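Local coordinates for hemolysin activator protein CdiB (Acinetobacter baumannii ACICU, PDB 6WIL) that probably secretes its partner toxin across the outer membrane as a two-partner-secretion transporter of the Omp85 superfamily, serving contact-dependent growth inhibition, at residues A[184-190]-A[208-214]. Residues are numbered along the deposited sequence; the frame is centred on the assembly and turned at random.
Sequences VYAVDMQ and ILKLQAL
An antiparallel beta hairpin pairs the edge strand 185-190 with strand 208-213 on the periplasmic side of CdiB, just ahead of the transmembrane barrel. Both strands are extended (phi/psi -122/128 at Met-189), their directions 165° apart, axes approaching to 4.5 Å, with the register running from Tyr-185 opposite Ala-213 to Gln-190 opposite Ile-208. Ala-186/Gln-212, Asp-188/Lys-210 and Gln-190/Ile-208 are the hydrogen-bonded pairs, each closed by two N-H...O bonds: Ala-186 N to Gln-212 O is 2.8 Å, Lys-210 N to Asp-188 O 2.9 Å. Leu-214 N reaches Val-184 O at 3.0 Å. The hairpin belongs to the sheet of the second POTRA domain, which packs its helices on one face. Side chains alternate: Val-187 (chi1 t), Met-189 (selenomethionine), Leu-209 and Leu-211 form the apolar face, Met-189 and Val-187 meeting helix 171-181. Val-187 CG2 lies 3.7 Å from Leu-211 CD2, and Met-189 CE 3.7 Å from Leu-209 CD2. Tyr-185 (chi1 m) lays its ring face against Leu-211 (m,t), whose CD1 makes a CH-pi contact 4.1 Å from the centroid. On the Asp-188/Lys-210 side, a water lies 2.9 Å from Ile-208 O and 3.1 Å from Gln-190 OE1, while Lys-210 NZ hydrogen-bonds to Gln-148 OE1 of strand 132-149.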
ATOM      1  N   VAL A 184       2.596   2.999  15.626  1.00 37.51           N
ATOM      2  CA  VAL A 184       2.173   2.947  17.021  1.00 42.98           C
ATOM      3  C   VAL A 184       2.398   4.254  17.766  1.00 43.41           C
ATOM      4  O   VAL A 184       1.863   4.410  18.875  1.00 43.76           O
ATOM      5  CB  VAL A 184       2.860   1.787  17.774  1.00 36.83           C
ATOM      6  CG1 VAL A 184       2.631   0.468  17.043  1.00 31.11           C
ATOM      7  CG2 VAL A 184       4.336   2.057  17.931  1.00 37.71           C
ATOM      8  N   TYR A 185       3.158   5.199  17.210  1.00 38.10           N
ATOM      9  CA  TYR A 185       3.410   6.477  17.857  1.00 33.96           C
ATOM     10  C   TYR A 185       3.036   7.630  16.939  1.00 43.11           C
ATOM     11  O   TYR A 185       3.047   7.505  15.711  1.00 38.32           O
ATOM     12  CB  TYR A 185       4.883   6.665  18.242  1.00 25.84           C
ATOM     13  CG  TYR A 185       5.438   5.673  19.229  1.00 43.86           C
ATOM     14  CD1 TYR A 185       5.079   5.718  20.573  1.00 34.96           C
ATOM     15  CD2 TYR A 185       6.353   4.713  18.823  1.00 35.66           C
ATOM     16  CE1 TYR A 185       5.599   4.811  21.477  1.00 29.42           C
ATOM     17  CE2 TYR A 185       6.877   3.806  19.716  1.00 43.59           C
ATOM     18  CZ  TYR A 185       6.501   3.858  21.039  1.00 33.72           C
ATOM     19  OH  TYR A 185       7.038   2.948  21.918  1.00 49.17           O
ATOM     20  N   ALA A 186       2.708   8.759  17.559  1.00 37.15           N
ATOM     21  CA  ALA A 186       2.869  10.057  16.917  1.00 47.22           C
ATOM     22  C   ALA A 186       4.326  10.465  17.088  1.00 37.57           C
ATOM     23  O   ALA A 186       4.821  10.535  18.219  1.00 38.37           O
ATOM     24  CB  ALA A 186       1.930  11.094  17.532  1.00 29.25           C
ATOM     25  N   VAL A 187       5.025  10.702  15.981  1.00 31.68           N
ATOM     26  CA  VAL A 187       6.477  10.837  15.989  1.00 47.14           C
ATOM     27  C   VAL A 187       6.872  12.243  15.563  1.00 38.83           C
ATOM     28  O   VAL A 187       6.291  12.811  14.631  1.00 38.94           O
ATOM     29  CB  VAL A 187       7.143   9.786  15.075  1.00 37.20           C
ATOM     30  CG1 VAL A 187       8.654   9.952  15.081  1.00 36.74           C
ATOM     31  CG2 VAL A 187       6.761   8.388  15.514  1.00 27.64           C
ATOM     32  N   ASP A 188       7.859  12.805  16.258  1.00 57.57           N
ATOM     33  CA  ASP A 188       8.549  14.018  15.839  1.00 43.31           C
ATOM     34  C   ASP A 188      10.032  13.688  15.751  1.00 44.45           C
ATOM     35  O   ASP A 188      10.623  13.207  16.724  1.00 49.50           O
ATOM     36  CB  ASP A 188       8.292  15.171  16.816  1.00 50.28           C
ATOM     37  CG  ASP A 188       8.733  16.522  16.265  1.00 80.56           C
ATOM     38  OD1 ASP A 188       9.948  16.724  16.044  1.00 66.23           O
ATOM     39  OD2 ASP A 188       7.855  17.384  16.045  1.00 86.26           O
HETATM   40  N   MSE A 189      10.623  13.917  14.584  1.00 49.48           N
HETATM   41  CA  MSE A 189      12.014  13.553  14.350  1.00 48.09           C
HETATM   42  C   MSE A 189      12.819  14.789  13.949  1.00 66.24           C
HETATM   43  O   MSE A 189      12.431  15.532  13.046  1.00 62.90           O
HETATM   44  CB  MSE A 189      12.104  12.459  13.272  1.00 49.05           C
HETATM   45  CG  MSE A 189      13.466  11.773  13.145  1.00 62.23           C
HETATM   46 SE   MSE A 189      13.581  10.391  11.736  0.63 62.17          SE
HETATM   47  CE  MSE A 189      12.892   8.843  12.719  1.00 47.59           C
ATOM     48  N   GLN A 190      13.933  15.014  14.644  1.00 65.26           N
ATOM     49  CA  GLN A 190      14.832  16.121  14.356  1.00 55.71           C
ATOM     50  C   GLN A 190      16.269  15.626  14.340  1.00 48.91           C
ATOM     51  O   GLN A 190      16.639  14.712  15.083  1.00 51.58           O
ATOM     52  CB  GLN A 190      14.688  17.252  15.384  1.00 57.71           C
ATOM     53  CG  GLN A 190      13.498  18.161  15.137  1.00 78.42           C
ATOM     54  CD  GLN A 190      13.162  19.021  16.341  1.00 98.25           C
ATOM     55  OE1 GLN A 190      13.541  18.705  17.469  1.00 98.93           O
ATOM     56  NE2 GLN A 190      12.444  20.113  16.106  1.00 99.45           N
ATOM     57  N   ILE A 208      16.925  13.266  17.509  1.00 53.02           N
ATOM     58  CA  ILE A 208      16.018  13.654  18.583  1.00 41.77           C
ATOM     59  C   ILE A 208      14.611  13.190  18.227  1.00 46.28           C
ATOM     60  O   ILE A 208      14.023  13.664  17.248  1.00 48.64           O
ATOM     61  CB  ILE A 208      16.054  15.171  18.816  1.00 58.51           C
ATOM     62  CG1 ILE A 208      17.500  15.661  18.922  1.00 56.46           C
ATOM     63  CG2 ILE A 208      15.269  15.540  20.068  1.00 52.69           C
ATOM     64  CD1 ILE A 208      18.317  14.921  19.958  1.00 50.26           C
ATOM     65  N   LEU A 209      14.066  12.276  19.029  1.00 48.05           N
ATOM     66  CA  LEU A 209      12.742  11.709  18.808  1.00 37.41           C
ATOM     67  C   LEU A 209      11.804  12.112  19.938  1.00 41.11           C
ATOM     68  O   LEU A 209      12.124  11.916  21.114  1.00 50.58           O
ATOM     69  CB  LEU A 209      12.812  10.183  18.710  1.00 47.98           C
ATOM     70  CG  LEU A 209      13.408   9.591  17.434  1.00 36.98           C
ATOM     71  CD1 LEU A 209      13.578   8.087  17.571  1.00 29.94           C
ATOM     72  CD2 LEU A 209      12.516   9.920  16.258  1.00 40.44           C
ATOM     73  N   LYS A 210      10.649  12.668  19.579  1.00 35.50           N
ATOM     74  CA  LYS A 210       9.562  12.936  20.518  1.00 38.30           C
ATOM     75  C   LYS A 210       8.389  12.031  20.151  1.00 55.04           C
ATOM     76  O   LYS A 210       7.808  12.167  19.068  1.00 47.24           O
ATOM     77  CB  LYS A 210       9.153  14.407  20.492  1.00 47.42           C
ATOM     78  CG  LYS A 210       9.986  15.303  21.397  1.00 57.10           C
ATOM     79  CD  LYS A 210       9.363  16.684  21.534  1.00 69.00           C
ATOM     80  CE  LYS A 210       9.828  17.619  20.435  1.00 66.40           C
ATOM     81  NZ  LYS A 210      11.250  18.013  20.629  1.00 81.29           N
ATOM     82  N   LEU A 211       8.041  11.111  21.051  1.00 46.93           N
ATOM     83  CA  LEU A 211       7.039  10.088  20.788  1.00 40.57           C
ATOM     84  C   LEU A 211       5.847  10.250  21.723  1.00 48.53           C
ATOM     85  O   LEU A 211       6.001  10.615  22.894  1.00 43.13           O
ATOM     86  CB  LEU A 211       7.630   8.680  20.947  1.00 28.32           C
ATOM     87  CG  LEU A 211       8.889   8.335  20.144  1.00 45.29           C
ATOM     88  CD1 LEU A 211       9.381   6.939  20.492  1.00 37.36           C
ATOM     89  CD2 LEU A 211       8.647   8.460  18.643  1.00 35.29           C
ATOM     90  N   GLN A 212       4.659   9.968  21.193  1.00 37.41           N
ATOM     91  CA  GLN A 212       3.422   9.956  21.964  1.00 38.52           C
ATOM     92  C   GLN A 212       2.609   8.756  21.511  1.00 40.92           C
ATOM     93  O   GLN A 212       2.196   8.690  20.350  1.00 37.99           O
ATOM     94  CB  GLN A 212       2.635  11.254  21.768  1.00 52.30           C
ATOM     95  CG  GLN A 212       1.167  11.160  22.130  1.00 58.49           C
ATOM     96  CD  GLN A 212       0.414  12.431  21.801  1.00 80.10           C
ATOM     97  OE1 GLN A 212       0.675  13.486  22.380  1.00 84.57           O
ATOM     98  NE2 GLN A 212      -0.517  12.344  20.856  1.00 79.16           N
ATOM     99  N   ALA A 213       2.391   7.808  22.419  1.00 43.79           N
ATOM    100  CA  ALA A 213       1.724   6.565  22.057  1.00 40.84           C
ATOM    101  C   ALA A 213       0.314   6.830  21.542  1.00 35.47           C
ATOM    102  O   ALA A 213      -0.404   7.692  22.057  1.00 40.61           O
ATOM    103  CB  ALA A 213       1.680   5.621  23.258  1.00 29.74           C
ATOM    104  N   LEU A 214      -0.071   6.092  20.505  1.00 33.09           N
ATOM    105  CA  LEU A 214      -1.422   6.166  19.974  1.00 43.80           C
ATOM    106  C   LEU A 214      -2.368   5.333  20.832  1.00 36.29           C
ATOM    107  O   LEU A 214      -1.948   4.434  21.566  1.00 37.95           O
ATOM    108  CB  LEU A 214      -1.461   5.679  18.524  1.00 38.04           C
ATOM    109  CG  LEU A 214      -0.553   6.403  17.527  1.00 39.97           C
ATOM    110  CD1 LEU A 214      -0.549   5.689  16.182  1.00 38.01           C
ATOM    111  CD2 LEU A 214      -0.987   7.852  17.364  1.00 34.56           C
TER
HETATM  112  O   HOH W   1      12.280  15.888  18.085  1.00 62.60           O